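Local coordinates for glucanase (Klebsiella pneumoniae, PDB 5GY3), which probably cleaves internal beta-1,4-glucosidic bonds in cellulose and related beta-glucans, at residues A160-T165 / A169-Q174; I221-S226 / A296-L301; D15-D20 / Y71-P76; Q53-T58 / G65-R70. One frame throughout, in Å; residues are numbered along the deposited sequence.

Glycoside hydrolases of family 8 fold as an (alpha/alpha)6 barrel, and these four contacts sample how such a barrel is held together. Along the chain, interaction 4 lies between the two segments of interaction 3; interaction 1 follows, and interaction 2 closes last. Interactions 3 and 4 are neighbours, their centres about 12 Å apart, and they meet at Trp54 and Thr58 of helix 45-59. Interaction 1 joins helices 155-164 and 167-183, whereas interaction 2 joins helices 220-228 and 293-307; their centres lie about 21 Å apart. Interactions 1 and 3 are farthest apart, about 32 Å between centres. Interactions 1 and 2 are helix-helix packing, interaction 3 a loop-loop contact at the surface, interaction 4 a buried helix-loop contact.

Interaction 1 (A160-T165 / A169-Q174); sequences AFAERT and AWRTLQ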
loop_
_atom_site.group_PDB
_atom_site.type_symbol
_atom_site.label_atom_id
_atom_site.label_comp_id
_atom_site.label_asym_id
_atom_site.label_seq_id
_atom_site.Cartn_x
_atom_site.Cartn_y
_atom_site.Cartn_z
ATOM N N ALA A 160 -1.914 3.254 -13.653
ATOM C CA ALA A 160 -0.664 3.652 -14.293
ATOM C C ALA A 160 -0.058 2.503 -15.083
ATOM O O ALA A 160 0.424 2.702 -16.206
ATOM C CB ALA A 160 0.335 4.151 -13.245
ATOM N N PHE A 161 -0.059 1.293 -14.512
ATOM C CA PHE A 161 0.457 0.137 -15.245
ATOM C C PHE A 161 -0.281 -0.036 -16.568
ATOM O O PHE A 161 0.337 -0.244 -17.623
ATOM C CB PHE A 161 0.310 -1.140 -14.415
ATOM C CG PHE A 161 1.080 -1.150 -13.112
ATOM C CD1 PHE A 161 2.128 -0.276 -12.882
ATOM C CD2 PHE A 161 0.738 -2.065 -12.120
ATOM C CE1 PHE A 161 2.842 -0.305 -11.675
ATOM C CE2 PHE A 161 1.441 -2.112 -10.918
ATOM C CZ PHE A 161 2.492 -1.217 -10.691
ATOM N N ALA A 162 -1.614 0.026 -16.521
ATOM C CA ALA A 162 -2.416 -0.208 -17.719
ATOM C C ALA A 162 -2.099 0.786 -18.830
ATOM O O ALA A 162 -2.167 0.435 -20.012
ATOM C CB ALA A 162 -3.902 -0.144 -17.377
ATOM N N GLU A 163 -1.771 2.029 -18.478
ATOM C CA GLU A 163 -1.427 3.018 -19.495
ATOM C C GLU A 163 -0.122 2.693 -20.210
ATOM O O GLU A 163 0.125 3.240 -21.294
ATOM C CB GLU A 163 -1.317 4.395 -18.876
ATOM C CG GLU A 163 -2.552 4.837 -18.130
ATOM C CD GLU A 163 -2.389 6.232 -17.561
ATOM O OE1 GLU A 163 -1.578 6.417 -16.619
ATOM O OE2 GLU A 163 -3.060 7.159 -18.058
ATOM N N ARG A 164 0.723 1.858 -19.608
ATOM C CA ARG A 164 2.068 1.514 -20.054
ATOM C C ARG A 164 2.120 0.156 -20.745
ATOM O O ARG A 164 2.741 0.024 -21.806
ATOM C CB ARG A 164 3.012 1.530 -18.832
ATOM C CG ARG A 164 4.381 0.845 -18.997
ATOM C CD ARG A 164 5.379 1.751 -19.692
ATOM N NE ARG A 164 6.614 1.055 -20.030
ATOM C CZ ARG A 164 7.541 1.553 -20.838
ATOM N NH1 ARG A 164 7.364 2.745 -21.389
ATOM N NH2 ARG A 164 8.643 0.854 -21.104
ATOM N N THR A 165 1.462 -0.857 -20.188
ATOM C CA THR A 165 1.678 -2.215 -20.665
ATOM C C THR A 165 0.551 -3.114 -20.175
ATOM O O THR A 165 -0.082 -2.831 -19.148
ATOM C CB THR A 165 3.048 -2.748 -20.196
ATOM O OG1 THR A 165 3.301 -4.033 -20.784
ATOM C CG2 THR A 165 3.123 -2.851 -18.664
ATOM N N ALA A 169 -5.156 -6.716 -19.199
ATOM C CA ALA A 169 -5.052 -7.494 -17.961
ATOM C C ALA A 169 -5.102 -6.594 -16.727
ATOM O O ALA A 169 -5.730 -6.943 -15.712
ATOM C CB ALA A 169 -3.762 -8.325 -17.963
ATOM N N TRP A 170 -4.428 -5.442 -16.777
ATOM C CA TRP A 170 -4.441 -4.551 -15.617
ATOM C C TRP A 170 -5.806 -3.902 -15.446
ATOM O O TRP A 170 -6.270 -3.700 -14.314
ATOM C CB TRP A 170 -3.347 -3.483 -15.741
ATOM C CG TRP A 170 -1.984 -4.016 -15.407
ATOM C CD1 TRP A 170 -0.933 -4.209 -16.278
ATOM C CD2 TRP A 170 -1.534 -4.474 -14.130
ATOM N NE1 TRP A 170 0.146 -4.752 -15.603
ATOM C CE2 TRP A 170 -0.196 -4.917 -14.285
ATOM C CE3 TRP A 170 -2.128 -4.546 -12.862
ATOM C CZ2 TRP A 170 0.552 -5.425 -13.222
ATOM C CZ3 TRP A 170 -1.368 -5.045 -11.798
ATOM C CH2 TRP A 170 -0.054 -5.490 -11.992
ATOM N N ARG A 171 -6.466 -3.574 -16.556
ATOM C CA ARG A 171 -7.807 -3.009 -16.466
ATOM C C ARG A 171 -8.791 -4.020 -15.889
ATOM O O ARG A 171 -9.644 -3.668 -15.064
ATOM C CB ARG A 171 -8.270 -2.529 -17.842
ATOM C CG ARG A 171 -7.700 -1.190 -18.232
ATOM C CD ARG A 171 -8.591 -0.520 -19.265
ATOM N NE ARG A 171 -8.039 0.751 -19.710
ATOM C CZ ARG A 171 -8.513 1.437 -20.744
ATOM N NH1 ARG A 171 -9.548 0.974 -21.436
ATOM N NH2 ARG A 171 -7.945 2.580 -21.092
ATOM N N THR A 172 -8.682 -5.284 -16.304
ATOM C CA THR A 172 -9.538 -6.319 -15.732
ATOM C C THR A 172 -9.274 -6.487 -14.242
ATOM O O THR A 172 -10.213 -6.637 -13.450
ATOM C CB THR A 172 -9.324 -7.635 -16.475
ATOM O OG1 THR A 172 -9.884 -7.526 -17.792
ATOM C CG2 THR A 172 -9.982 -8.808 -15.723
ATOM N N LEU A 173 -8.001 -6.480 -13.842
ATOM C CA LEU A 173 -7.682 -6.599 -12.420
ATOM C C LEU A 173 -8.285 -5.442 -11.637
ATOM O O LEU A 173 -8.851 -5.633 -10.550
ATOM C CB LEU A 173 -6.161 -6.659 -12.214
ATOM C CG LEU A 173 -5.713 -7.120 -10.817
ATOM C CD1 LEU A 173 -5.954 -8.634 -10.627
ATOM C CD2 LEU A 173 -4.262 -6.748 -10.524
ATOM N N GLN A 174 -8.201 -4.234 -12.188
ATOM C CA GLN A 174 -8.808 -3.089 -11.516
ATOM C C GLN A 174 -10.322 -3.234 -11.430
ATOM O O GLN A 174 -10.913 -2.988 -10.372
ATOM C CB GLN A 174 -8.425 -1.796 -12.226
ATOM C CG GLN A 174 -9.219 -0.619 -11.721
ATOM C CD GLN A 174 -8.428 0.654 -11.715
ATOM O OE1 GLN A 174 -8.597 1.495 -10.824
ATOM N NE2 GLN A 174 -7.560 0.819 -12.716
#
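Ala162 and Trp170 bring their CA atoms to 5.2 Å where the short helical segments 160-164 and 169-174 run nearly antiparallel, with 157° between their directions. Phe161 and Trp170 carry most of the packing between them. Phe161 CB sits squarely over the indole, 3.6 Å from the centroid of the Trp170 five-membered ring, in a CH-pi contact. Beyond it the phenyl ring turns its edge to the same indole: the planes stand at 61°, and Phe161 CD2 comes within 3.5 Å of Trp170 CH2. With Phe161 CG beside the backbone N (chi1 -62°), the ring can follow the indole from its five-membered to its six-membered part. At the indole's rim, close to its plane, Thr165 O lies 3.3 Å from Trp170 CD1. Ala162 fills the space nearer the backbones, its CB 3.8 Å from Trp170 CB, and the aliphatic start of Arg171 adds CG at 4.0 Å from Ala162 CB. Outside the pair, Phe161 rests on Thr90 and Ala93 of helix 86-103, while Trp170 also meets the ring of Trp158. Two consecutive antiparallel helices joined by a short turn form an alpha-alpha hairpin, consistent with the (alpha/alpha)6 fold of this family.

Interaction 2 (I221-S226 / A296-L301); sequences IPLYLS and ASLKQL
Leu223 reaches from helix 220-228 with both of its methyl groups and overlaps Leu298 and Leu301 of helix 293-307. The two segments are 70 residues apart in sequence at their nearest ends, so the contact is a long-range piece of helix packing within the (alpha/alpha)6 barrel. The nearest CA atoms, those of Leu223 and Leu301, are still 8.2 Å apart, and leucine side chains bridge the gap.

The methyl groups divide the work. Leu223 CD2 meets Leu298 CD2 at 4.1 Å, methyl to methyl, the two side chains crossing at a slant, and also approaches Leu301 CB at 4.2 Å. The other branch, Leu223 CD1, turns to the backbone and comes within 4.0 Å of Leu301 O. A first torsion of 166° sets Leu223 CG opposite the backbone N, which carries the fork outward from its helix. Leu298 starts off at an angle to the partner helix, and its branched end swings nearer. All three leucines are buried, and other helices complete their surroundings: Leu276 of helix 268-278 packs on Leu223, and Phe34 of helix 29-41 on Leu301.

Helix 293-307 also carries a polar tie one turn long. Gln300 NE2 donates to Ala296 O over 3.0 Å, almost straight at 176°, with the acceptor in the plane of the Gln300 amide, although the nitrogen itself stands well above the plane of the Ala296 carbonyl.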
loop_
_atom_site.group_PDB
_atom_site.type_symbol
_atom_site.label_atom_id
_atom_site.label_comp_id
_atom_site.label_asym_id
_atom_site.label_seq_id
_atom_site.Cartn_x
_atom_site.Cartn_y
_atom_site.Cartn_z
ATOM N N ILE A 221 -6.894 1.742 2.231
ATOM C CA ILE A 221 -7.872 1.585 1.152
ATOM C C ILE A 221 -8.486 2.920 0.748
ATOM O O ILE A 221 -8.505 3.234 -0.456
ATOM C CB ILE A 221 -8.923 0.529 1.551
ATOM C CG1 ILE A 221 -8.248 -0.834 1.742
ATOM C CG2 ILE A 221 -10.089 0.449 0.531
ATOM C CD1 ILE A 221 -9.147 -1.913 2.411
ATOM N N PRO A 222 -9.004 3.747 1.664
ATOM C CA PRO A 222 -9.535 5.047 1.229
ATOM C C PRO A 222 -8.466 5.964 0.675
ATOM O O PRO A 222 -8.760 6.799 -0.194
ATOM C CB PRO A 222 -10.176 5.615 2.503
ATOM C CG PRO A 222 -9.519 4.866 3.634
ATOM C CD PRO A 222 -9.274 3.493 3.093
ATOM N N LEU A 223 -7.227 5.841 1.150
ATOM C CA LEU A 223 -6.127 6.548 0.512
ATOM C C LEU A 223 -6.014 6.159 -0.956
ATOM O O LEU A 223 -6.001 7.023 -1.837
ATOM C CB LEU A 223 -4.819 6.263 1.248
ATOM C CG LEU A 223 -3.519 6.649 0.533
ATOM C CD1 LEU A 223 -3.406 8.169 0.318
ATOM C CD2 LEU A 223 -2.341 6.144 1.350
ATOM N N TYR A 224 -5.944 4.854 -1.249
ATOM C CA TYR A 224 -5.768 4.462 -2.649
ATOM C C TYR A 224 -7.012 4.765 -3.480
ATOM O O TYR A 224 -6.898 5.141 -4.655
ATOM C CB TYR A 224 -5.410 2.979 -2.743
ATOM C CG TYR A 224 -4.073 2.614 -2.150
ATOM C CD1 TYR A 224 -2.964 3.442 -2.291
ATOM C CD2 TYR A 224 -3.918 1.419 -1.448
ATOM C CE1 TYR A 224 -1.725 3.077 -1.741
ATOM C CE2 TYR A 224 -2.704 1.058 -0.901
ATOM C CZ TYR A 224 -1.610 1.886 -1.045
ATOM O OH TYR A 224 -0.401 1.496 -0.495
ATOM N N LEU A 225 -8.203 4.639 -2.885
ATOM C CA LEU A 225 -9.430 4.987 -3.598
ATOM C C LEU A 225 -9.464 6.467 -3.949
ATOM O O LEU A 225 -9.791 6.846 -5.080
ATOM C CB LEU A 225 -10.655 4.635 -2.752
ATOM C CG LEU A 225 -11.029 3.161 -2.605
ATOM C CD1 LEU A 225 -12.164 3.022 -1.584
ATOM C CD2 LEU A 225 -11.426 2.555 -3.954
ATOM N N SER A 226 -9.190 7.322 -2.966
ATOM C CA SER A 226 -9.202 8.753 -3.226
ATOM C C SER A 226 -8.076 9.156 -4.176
ATOM O O SER A 226 -8.242 10.084 -4.973
ATOM C CB SER A 226 -9.099 9.514 -1.909
ATOM O OG SER A 226 -9.191 10.896 -2.175
ATOM N N ALA A 296 4.730 9.173 9.460
ATOM C CA ALA A 296 5.444 10.079 8.562
ATOM C C ALA A 296 5.201 9.720 7.101
ATOM O O ALA A 296 5.044 10.607 6.254
ATOM C CB ALA A 296 6.941 10.047 8.873
ATOM N N SER A 297 5.169 8.424 6.789
ATOM C CA SER A 297 4.932 7.993 5.415
ATOM C C SER A 297 3.521 8.360 4.962
ATOM O O SER A 297 3.331 8.926 3.880
ATOM C CB SER A 297 5.158 6.483 5.294
ATOM O OG SER A 297 6.460 6.109 5.710
ATOM N N LEU A 298 2.517 8.041 5.782
ATOM C CA LEU A 298 1.133 8.321 5.407
ATOM C C LEU A 298 0.891 9.810 5.224
ATOM O O LEU A 298 0.164 10.218 4.313
ATOM C CB LEU A 298 0.177 7.760 6.463
ATOM C CG LEU A 298 -0.142 6.269 6.427
ATOM C CD1 LEU A 298 -1.172 5.963 7.517
ATOM C CD2 LEU A 298 -0.678 5.858 5.072
ATOM N N LYS A 299 1.463 10.641 6.100
ATOM C CA LYS A 299 1.295 12.082 5.949
ATOM C C LYS A 299 1.702 12.536 4.555
ATOM O O LYS A 299 1.013 13.347 3.930
ATOM C CB LYS A 299 2.122 12.825 6.995
ATOM C CG LYS A 299 1.533 12.827 8.396
ATOM C CD LYS A 299 2.366 13.746 9.270
ATOM C CE LYS A 299 1.715 14.002 10.626
ATOM N NZ LYS A 299 2.562 14.950 11.434
ATOM N N GLN A 300 2.817 12.015 4.057
ATOM C CA GLN A 300 3.317 12.474 2.771
ATOM C C GLN A 300 2.602 11.810 1.606
ATOM O O GLN A 300 2.464 12.428 0.547
ATOM C CB GLN A 300 4.810 12.216 2.671
ATOM C CG GLN A 300 5.628 13.060 3.618
ATOM C CD GLN A 300 7.045 12.583 3.653
ATOM O OE1 GLN A 300 7.886 13.051 2.883
ATOM N NE2 GLN A 300 7.321 11.627 4.525
ATOM N N LEU A 301 2.173 10.555 1.771
ATOM C CA LEU A 301 1.411 9.890 0.719
ATOM C C LEU A 301 0.053 10.553 0.528
ATOM O O LEU A 301 -0.442 10.663 -0.604
ATOM C CB LEU A 301 1.236 8.416 1.056
ATOM C CG LEU A 301 2.500 7.564 1.069
ATOM C CD1 LEU A 301 2.201 6.228 1.718
ATOM C CD2 LEU A 301 3.032 7.380 -0.354
#

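Interaction 3 (D15-D20 / Y71-P76); sequences DGRIID and YNPVAP
Arg17 lays its aliphatic arm against Tyr71, with CD 3.7 Å from Tyr71 CE2. The two side chains cross at about a right angle, and the guanidinium and phenol planes are turned 48° from each other. Farther along, Arg17 NH1 lies 4.1 Å from Pro73 CG, a loose touch at the side of the proline ring. Trp54 of helix 45-59 touches both main partners directly, packing on Arg17 and meeting the ring of Tyr71 in an edge-to-face pair. No hydrogen bond joins the two segments, so the meeting is purely one of packing.

What positions the arginine lies mostly within its own segment. A bend at chi3 (-70°) folds the chain back toward Asp15, and Arg17 NE donates to Asp15 OD2 in a salt bridge of 2.6 Å. The bond is nearly straight (178°), lies in the guanidinium plane and uses the syn lone pair of the carboxylate; NH2 adds only a weak bond to the same oxygen. The other oxygen, Asp15 OD1, takes the backbone N of Arg17 at 3.0 Å, closing an Asx turn across Gly16. On the other side of the contact, Pro73 belongs to a type I turn from Asn72 to Ala75.

The in-plane NE bond to Asp15 limits rotation of the guanidinium and leaves CD to make the apolar contact, and Tyr71 probably feels a largely neutralised ion pair instead of a bare cation.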
loop_
_atom_site.group_PDB
_atom_site.type_symbol
_atom_site.label_atom_id
_atom_site.label_comp_id
_atom_site.label_asym_id
_atom_site.label_seq_id
_atom_site.Cartn_x
_atom_site.Cartn_y
_atom_site.Cartn_z
ATOM N N ASP A 15 23.049 3.709 3.084
ATOM C CA ASP A 15 23.068 2.627 2.105
ATOM C C ASP A 15 21.781 2.534 1.294
ATOM O O ASP A 15 21.701 1.678 0.407
ATOM C CB ASP A 15 23.354 1.275 2.779
ATOM C CG ASP A 15 22.304 0.877 3.822
ATOM O OD1 ASP A 15 21.304 1.601 4.012
ATOM O OD2 ASP A 15 22.484 -0.191 4.449
ATOM N N GLY A 16 20.792 3.393 1.557
ATOM C CA GLY A 16 19.535 3.374 0.837
ATOM C C GLY A 16 18.388 2.659 1.528
ATOM O O GLY A 16 17.294 2.594 0.951
ATOM N N ARG A 17 18.594 2.117 2.733
ATOM C CA ARG A 17 17.505 1.498 3.488
ATOM C C ARG A 17 16.608 2.546 4.127
ATOM O O ARG A 17 17.088 3.566 4.633
ATOM C CB ARG A 17 18.048 0.586 4.597
ATOM C CG ARG A 17 18.714 -0.662 4.121
ATOM C CD ARG A 17 19.254 -1.522 5.277
ATOM N NE ARG A 17 20.403 -0.891 5.928
ATOM C CZ ARG A 17 20.488 -0.624 7.228
ATOM N NH1 ARG A 17 19.502 -0.957 8.050
ATOM N NH2 ARG A 17 21.572 -0.037 7.708
ATOM N N ILE A 18 15.295 2.282 4.111
ATOM C CA ILE A 18 14.326 2.991 4.943
ATOM C C ILE A 18 14.088 2.149 6.185
ATOM O O ILE A 18 13.845 0.938 6.085
ATOM C CB ILE A 18 13.004 3.236 4.195
ATOM C CG1 ILE A 18 13.233 4.207 3.040
ATOM C CG2 ILE A 18 11.942 3.789 5.151
ATOM C CD1 ILE A 18 13.448 5.649 3.465
ATOM N N ILE A 19 14.163 2.781 7.351
ATOM C CA ILE A 19 14.184 2.077 8.627
ATOM C C ILE A 19 12.847 2.279 9.320
ATOM O O ILE A 19 12.439 3.418 9.585
ATOM C CB ILE A 19 15.339 2.572 9.511
ATOM C CG1 ILE A 19 16.678 2.293 8.839
ATOM C CG2 ILE A 19 15.300 1.895 10.832
ATOM C CD1 ILE A 19 16.877 0.857 8.458
ATOM N N ASP A 20 12.165 1.171 9.611
ATOM C CA ASP A 20 10.946 1.167 10.419
ATOM C C ASP A 20 11.397 1.192 11.880
ATOM O O ASP A 20 11.532 0.162 12.544
ATOM C CB ASP A 20 10.106 -0.067 10.085
ATOM C CG ASP A 20 8.655 0.035 10.553
ATOM O OD1 ASP A 20 8.370 0.754 11.533
ATOM O OD2 ASP A 20 7.793 -0.627 9.924
ATOM N N TYR A 71 13.627 -7.092 5.461
ATOM C CA TYR A 71 15.061 -7.117 5.725
ATOM C C TYR A 71 15.286 -6.774 7.190
ATOM O O TYR A 71 14.969 -5.660 7.621
ATOM C CB TYR A 71 15.796 -6.123 4.813
ATOM C CG TYR A 71 17.303 -6.101 4.997
ATOM C CD1 TYR A 71 18.118 -6.979 4.303
ATOM C CD2 TYR A 71 17.902 -5.188 5.858
ATOM C CE1 TYR A 71 19.490 -6.954 4.455
ATOM C CE2 TYR A 71 19.282 -5.155 6.017
ATOM C CZ TYR A 71 20.065 -6.042 5.313
ATOM O OH TYR A 71 21.433 -6.017 5.467
ATOM N N ASN A 72 15.801 -7.736 7.962
ATOM C CA ASN A 72 16.066 -7.525 9.384
ATOM C C ASN A 72 17.574 -7.461 9.611
ATOM O O ASN A 72 18.248 -8.503 9.601
ATOM C CB ASN A 72 15.437 -8.640 10.229
ATOM C CG ASN A 72 15.598 -8.405 11.728
ATOM O OD1 ASN A 72 16.214 -7.427 12.154
ATOM N ND2 ASN A 72 15.024 -9.294 12.530
ATOM N N PRO A 73 18.147 -6.272 9.837
ATOM C CA PRO A 73 19.616 -6.153 9.866
ATOM C C PRO A 73 20.272 -6.811 11.072
ATOM O O PRO A 73 21.481 -7.066 11.029
ATOM C CB PRO A 73 19.842 -4.635 9.869
ATOM C CG PRO A 73 18.611 -4.079 10.505
ATOM C CD PRO A 73 17.479 -4.974 10.067
ATOM N N VAL A 74 19.527 -7.094 12.144
ATOM C CA VAL A 74 20.119 -7.758 13.306
ATOM C C VAL A 74 19.957 -9.268 13.257
ATOM O O VAL A 74 20.531 -9.974 14.104
ATOM C CB VAL A 74 19.516 -7.234 14.624
ATOM C CG1 VAL A 74 19.482 -5.720 14.623
ATOM C CG2 VAL A 74 18.128 -7.819 14.855
ATOM N N ALA A 75 19.201 -9.792 12.296
ATOM C CA ALA A 75 18.977 -11.222 12.209
ATOM C C ALA A 75 20.207 -11.930 11.644
ATOM O O ALA A 75 20.949 -11.355 10.845
ATOM C CB ALA A 75 17.763 -11.519 11.332
ATOM N N PRO A 76 20.449 -13.178 12.065
ATOM C CA PRO A 76 21.552 -13.957 11.472
ATOM C C PRO A 76 21.462 -14.036 9.958
ATOM O O PRO A 76 22.469 -13.895 9.255
ATOM C CB PRO A 76 21.390 -15.336 12.127
ATOM C CG PRO A 76 20.669 -15.066 13.410
ATOM C CD PRO A 76 19.741 -13.920 13.123
#

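Interaction 4 (Q53-T58 / G65-R70); sequences QWTDST and GLFYWR
Apolar packing joins the segments through Phe67 and Thr55: the methyl CG2 of Thr55 touches Phe67 CD2 at 4.1 Å. Their side chains cross at about a right angle. With chi1 of Thr55 at -55°, CG2 stands opposite the backbone N while OG1 turns back to bond with Leu51 O and also with Gln32 NE2. The rim of the phenyl ring also meets the helix backbone, Asp56 CA lying near the ring plane at 4.3 Å from Phe67 CE2. Ile92 of helix 86-103 and Ile115 of helix 106-123 also pack on Phe67, so the buried ring sits between these helices and helix 45-59. The side chain of Phe67 lies about 10 Å from that of Asp87, the predicted nucleophile.

Hydrogen bonds hold the helix itself. Ser57 OG reaches Gln53 O at 2.7 Å, and Thr58 OG1 reaches Trp54 O at 2.8 Å. Gln53 O also accepts from Ser57 N and Trp54 O from Thr58 N, each N-H from the opposite face to the hydroxyl.

Beside the ring, Asp56 OD1 forms an ion pair with Arg60.

Across the segments, then, the contact is wholly van der Waals, while the polar groups of Thr55 and Asp56 find partners elsewhere.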
loop_
_atom_site.group_PDB
_atom_site.type_symbol
_atom_site.label_atom_id
_atom_site.label_comp_id
_atom_site.label_asym_id
_atom_site.label_seq_id
_atom_site.Cartn_x
_atom_site.Cartn_y
_atom_site.Cartn_z
ATOM N N GLN A 53 18.686 1.197 -5.823
ATOM C CA GLN A 53 19.887 0.368 -5.867
ATOM C C GLN A 53 19.940 -0.601 -4.690
ATOM O O GLN A 53 20.284 -1.773 -4.861
ATOM C CB GLN A 53 21.133 1.257 -5.891
ATOM C CG GLN A 53 22.455 0.536 -5.618
ATOM C CD GLN A 53 23.632 1.511 -5.507
ATOM O OE1 GLN A 53 23.453 2.679 -5.144
ATOM N NE2 GLN A 53 24.835 1.034 -5.821
ATOM N N TRP A 54 19.605 -0.136 -3.485
ATOM C CA TRP A 54 19.623 -1.055 -2.354
ATOM C C TRP A 54 18.528 -2.108 -2.496
ATOM O O TRP A 54 18.769 -3.301 -2.277
ATOM C CB TRP A 54 19.476 -0.306 -1.028
ATOM C CG TRP A 54 19.512 -1.270 0.118
ATOM C CD1 TRP A 54 20.622 -1.724 0.781
ATOM C CD2 TRP A 54 18.391 -1.950 0.703
ATOM N NE1 TRP A 54 20.255 -2.631 1.753
ATOM C CE2 TRP A 54 18.893 -2.790 1.722
ATOM C CE3 TRP A 54 17.012 -1.924 0.468
ATOM C CZ2 TRP A 54 18.061 -3.594 2.507
ATOM C CZ3 TRP A 54 16.188 -2.718 1.250
ATOM C CH2 TRP A 54 16.716 -3.542 2.257
ATOM N N THR A 55 17.327 -1.682 -2.888
ATOM C CA THR A 55 16.213 -2.613 -3.044
ATOM C C THR A 55 16.547 -3.703 -4.049
ATOM O O THR A 55 16.355 -4.897 -3.785
ATOM C CB THR A 55 14.972 -1.848 -3.496
ATOM O OG1 THR A 55 14.715 -0.790 -2.571
ATOM C CG2 THR A 55 13.758 -2.780 -3.590
ATOM N N ASP A 56 17.038 -3.305 -5.221
ATOM C CA ASP A 56 17.308 -4.267 -6.276
ATOM C C ASP A 56 18.448 -5.197 -5.881
ATOM O O ASP A 56 18.311 -6.423 -5.951
ATOM C CB ASP A 56 17.609 -3.527 -7.579
ATOM C CG ASP A 56 17.735 -4.457 -8.766
ATOM O OD1 ASP A 56 17.047 -5.493 -8.791
ATOM O OD2 ASP A 56 18.525 -4.144 -9.681
ATOM N N SER A 57 19.567 -4.636 -5.410
ATOM C CA SER A 57 20.711 -5.490 -5.107
ATOM C C SER A 57 20.453 -6.388 -3.900
ATOM O O SER A 57 20.961 -7.513 -3.854
ATOM C CB SER A 57 21.967 -4.642 -4.890
ATOM O OG SER A 57 21.791 -3.762 -3.802
ATOM N N THR A 58 19.664 -5.930 -2.922
ATOM C CA THR A 58 19.499 -6.702 -1.692
ATOM C C THR A 58 18.292 -7.631 -1.722
ATOM O O THR A 58 18.384 -8.777 -1.264
ATOM C CB THR A 58 19.365 -5.765 -0.487
ATOM O OG1 THR A 58 20.410 -4.786 -0.528
ATOM C CG2 THR A 58 19.445 -6.561 0.833
ATOM N N GLY A 65 11.515 -12.512 -10.240
ATOM C CA GLY A 65 11.571 -11.091 -10.534
ATOM C C GLY A 65 10.920 -10.183 -9.511
ATOM O O GLY A 65 10.930 -8.957 -9.706
ATOM N N LEU A 66 10.356 -10.729 -8.431
ATOM C CA LEU A 66 9.752 -9.918 -7.388
ATOM C C LEU A 66 10.804 -9.681 -6.298
ATOM O O LEU A 66 12.005 -9.795 -6.553
ATOM C CB LEU A 66 8.468 -10.589 -6.896
ATOM C CG LEU A 66 7.395 -10.730 -7.990
ATOM C CD1 LEU A 66 6.245 -11.582 -7.485
ATOM C CD2 LEU A 66 6.906 -9.343 -8.383
ATOM N N PHE A 67 10.385 -9.334 -5.087
ATOM C CA PHE A 67 11.326 -8.935 -4.050
ATOM C C PHE A 67 10.984 -9.619 -2.735
ATOM O O PHE A 67 9.820 -9.624 -2.323
ATOM C CB PHE A 67 11.318 -7.409 -3.862
ATOM C CG PHE A 67 11.627 -6.652 -5.120
ATOM C CD1 PHE A 67 10.617 -6.302 -6.000
ATOM C CD2 PHE A 67 12.931 -6.317 -5.438
ATOM C CE1 PHE A 67 10.909 -5.618 -7.180
ATOM C CE2 PHE A 67 13.229 -5.625 -6.606
ATOM C CZ PHE A 67 12.218 -5.287 -7.480
ATOM N N TYR A 68 11.999 -10.173 -2.064
ATOM C CA TYR A 68 11.837 -10.557 -0.663
ATOM C C TYR A 68 11.331 -9.359 0.131
ATOM O O TYR A 68 11.856 -8.251 -0.003
ATOM C CB TYR A 68 13.172 -11.046 -0.094
ATOM C CG TYR A 68 13.829 -12.121 -0.930
ATOM C CD1 TYR A 68 13.133 -13.265 -1.295
ATOM C CD2 TYR A 68 15.143 -11.990 -1.355
ATOM C CE1 TYR A 68 13.730 -14.254 -2.053
ATOM C CE2 TYR A 68 15.749 -12.973 -2.122
ATOM C CZ TYR A 68 15.037 -14.102 -2.467
ATOM O OH TYR A 68 15.634 -15.085 -3.229
ATOM N N TRP A 69 10.299 -9.571 0.951
ATOM C CA TRP A 69 9.552 -8.417 1.437
ATOM C C TRP A 69 10.187 -7.733 2.639
ATOM O O TRP A 69 9.923 -6.552 2.851
ATOM C CB TRP A 69 8.110 -8.800 1.787
ATOM C CG TRP A 69 7.954 -9.516 3.106
ATOM C CD1 TRP A 69 8.219 -10.830 3.361
ATOM C CD2 TRP A 69 7.476 -8.953 4.341
ATOM N NE1 TRP A 69 7.936 -11.124 4.682
ATOM C CE2 TRP A 69 7.483 -9.988 5.302
ATOM C CE3 TRP A 69 7.046 -7.675 4.727
ATOM C CZ2 TRP A 69 7.080 -9.782 6.624
ATOM C CZ3 TRP A 69 6.646 -7.473 6.040
ATOM C CH2 TRP A 69 6.662 -8.523 6.969
ATOM N N ARG A 70 11.014 -8.423 3.423
ATOM C CA ARG A 70 11.472 -7.894 4.700
ATOM C C ARG A 70 12.973 -8.093 4.870
ATOM O O ARG A 70 13.521 -9.134 4.496
ATOM C CB ARG A 70 10.722 -8.571 5.851
ATOM C CG ARG A 70 10.961 -7.968 7.229
ATOM C CD ARG A 70 9.987 -8.618 8.216
ATOM N NE ARG A 70 10.248 -8.278 9.613
ATOM C CZ ARG A 70 11.137 -8.912 10.372
ATOM N NH1 ARG A 70 11.866 -9.895 9.858
ATOM N NH2 ARG A 70 11.306 -8.555 11.640
#